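Uncharacterized protein (Pseudomonas aeruginosa, PDB 5BR9) probably takes part, as a TsaB-type member of the KAE1/TsaD family, in making the threonylcarbamoyladenosine modification of tRNA. Local coordinates at residues L33-E37 against L193-E197. Residue numbers count along the deposited sequence, not the author numbering.
Sequences LSHYE and LPHAE
This is a side-chain packing contact in the ASKHA (actin-like ATPase) fold of the TsaB family, with its two sheets of order 3-2-1-4-5: helix 196-208, following the second sheet, returns to pack on the first, and here its N-terminus and the preceding loop meet that sheet's outermost strand, 31-38. Residues 33-37 have regular beta conformation (phi/psi near -140/140), so side chains alternate: Ser34 and Tyr36 point toward 193-197, whereas Leu33 and His35 point away and touch helix 43-58. The strand pairs antiparallel with 21-28. Leu193 to His195 run extended, and the chain turns helical at Ala196. Ser34 CA lies 5.8 Å from Glu197 CA and Tyr36 CA 7.3 Å from His195 CA. Tyr36, chi1 t, reaches along the loop: its OH is 3.8 Å from Leu193 CB, and its CE1 meets Pro194 O edge-on at 3.6 Å. The Tyr36 and His195 rings are near parallel (15°) but strongly offset, centroids 4.6 Å apart, with Tyr36 CD1 3.3 Å from His195 CD2 over the imidazole face. Ser34 OG sits at that ring's edge, 3.6 Å from His195 CE1, and 3.9 Å from Glu197 CB. Both aromatic side chains touch Arg110 of helix 103-115. His195, chi1 t, is the N-cap: Glu197 N donates to His195 ND1 at 3.1 Å.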
loop_
_atom_site.group_PDB
_atom_site.type_symbol
_atom_site.label_atom_id
_atom_site.label_comp_id
_atom_site.label_asym_id
_atom_site.label_seq_id
_atom_site.Cartn_x
_atom_site.Cartn_y
_atom_site.Cartn_z
ATOM N N LEU A 33 22.982 -9.144 -4.622
ATOM C CA LEU A 33 23.357 -7.758 -4.357
ATOM C C LEU A 33 22.271 -7.146 -3.463
ATOM O O LEU A 33 21.084 -7.346 -3.720
ATOM C CB LEU A 33 23.492 -6.988 -5.667
ATOM C CG LEU A 33 24.137 -5.617 -5.566
ATOM C CD1 LEU A 33 25.616 -5.781 -5.264
ATOM C CD2 LEU A 33 23.922 -4.831 -6.838
ATOM N N SER A 34 22.644 -6.432 -2.405
ATOM C CA SER A 34 21.624 -5.869 -1.523
ATOM C C SER A 34 22.012 -4.507 -0.986
ATOM O O SER A 34 23.186 -4.137 -0.998
ATOM C CB SER A 34 21.319 -6.809 -0.342
ATOM O OG SER A 34 22.430 -6.937 0.535
ATOM N N HIS A 35 20.998 -3.768 -0.537
ATOM C CA HIS A 35 21.226 -2.514 0.164
ATOM C C HIS A 35 20.194 -2.352 1.276
ATOM O O HIS A 35 19.041 -2.772 1.156
ATOM C CB HIS A 35 21.207 -1.331 -0.808
ATOM C CG HIS A 35 22.430 -1.253 -1.678
ATOM N ND1 HIS A 35 23.660 -0.850 -1.201
ATOM C CD2 HIS A 35 22.614 -1.552 -2.986
ATOM C CE1 HIS A 35 24.545 -0.895 -2.180
ATOM N NE2 HIS A 35 23.937 -1.323 -3.272
ATOM N N TYR A 36 20.644 -1.757 2.372
ATOM C CA TYR A 36 19.906 -1.752 3.624
ATOM C C TYR A 36 20.042 -0.378 4.299
ATOM O O TYR A 36 21.146 0.132 4.451
ATOM C CB TYR A 36 20.456 -2.894 4.499
ATOM C CG TYR A 36 19.887 -3.114 5.889
ATOM C CD1 TYR A 36 18.977 -4.146 6.135
ATOM C CD2 TYR A 36 20.318 -2.352 6.972
ATOM C CE1 TYR A 36 18.479 -4.386 7.418
ATOM C CE2 TYR A 36 19.820 -2.581 8.260
ATOM C CZ TYR A 36 18.904 -3.598 8.479
ATOM O OH TYR A 36 18.422 -3.828 9.754
ATOM N N GLU A 37 18.919 0.230 4.677
ATOM C CA GLU A 37 18.949 1.519 5.374
ATOM C C GLU A 37 17.947 1.556 6.527
ATOM O O GLU A 37 16.833 1.057 6.390
ATOM C CB GLU A 37 18.642 2.668 4.412
ATOM C CG GLU A 37 19.723 2.964 3.395
ATOM C CD GLU A 37 19.336 4.089 2.444
ATOM O OE1 GLU A 37 18.445 4.903 2.784
ATOM O OE2 GLU A 37 19.922 4.147 1.345
ATOM N N LEU A 193 16.790 -7.557 12.842
ATOM C CA LEU A 193 15.699 -7.177 11.961
ATOM C C LEU A 193 15.783 -7.973 10.643
ATOM O O LEU A 193 16.816 -8.556 10.347
ATOM C CB LEU A 193 15.750 -5.662 11.692
ATOM C CG LEU A 193 15.602 -4.728 12.904
ATOM C CD1 LEU A 193 15.643 -3.259 12.482
ATOM C CD2 LEU A 193 14.294 -5.027 13.666
ATOM N N PRO A 194 14.675 -8.042 9.880
ATOM C CA PRO A 194 14.679 -8.664 8.554
ATOM C C PRO A 194 15.634 -7.966 7.593
ATOM O O PRO A 194 15.843 -6.779 7.715
ATOM C CB PRO A 194 13.231 -8.500 8.085
ATOM C CG PRO A 194 12.451 -8.420 9.325
ATOM C CD PRO A 194 13.309 -7.665 10.294
ATOM N N HIS A 195 16.203 -8.706 6.654
ATOM C CA HIS A 195 17.149 -8.162 5.689
ATOM C C HIS A 195 16.797 -8.751 4.307
ATOM O O HIS A 195 16.621 -9.966 4.164
ATOM C CB HIS A 195 18.566 -8.515 6.122
ATOM C CG HIS A 195 19.642 -7.738 5.443
ATOM N ND1 HIS A 195 19.810 -7.732 4.075
ATOM C CD2 HIS A 195 20.654 -6.995 5.949
ATOM C CE1 HIS A 195 20.850 -6.978 3.765
ATOM N NE2 HIS A 195 21.386 -6.528 4.885
ATOM N N ALA A 196 16.657 -7.896 3.300
ATOM C CA ALA A 196 16.263 -8.349 1.965
ATOM C C ALA A 196 17.211 -9.409 1.396
ATOM O O ALA A 196 16.802 -10.251 0.589
ATOM C CB ALA A 196 16.174 -7.170 1.023
ATOM N N GLU A 197 18.472 -9.372 1.813
ATOM C CA GLU A 197 19.436 -10.393 1.384
ATOM C C GLU A 197 18.969 -11.807 1.760
ATOM O O GLU A 197 19.097 -12.760 0.984
ATOM C CB GLU A 197 20.813 -10.125 1.980
ATOM C CG GLU A 197 21.813 -11.225 1.670
ATOM C CD GLU A 197 23.207 -10.942 2.193
ATOM O OE1 GLU A 197 23.417 -9.885 2.827
ATOM O OE2 GLU A 197 24.097 -11.785 1.963
#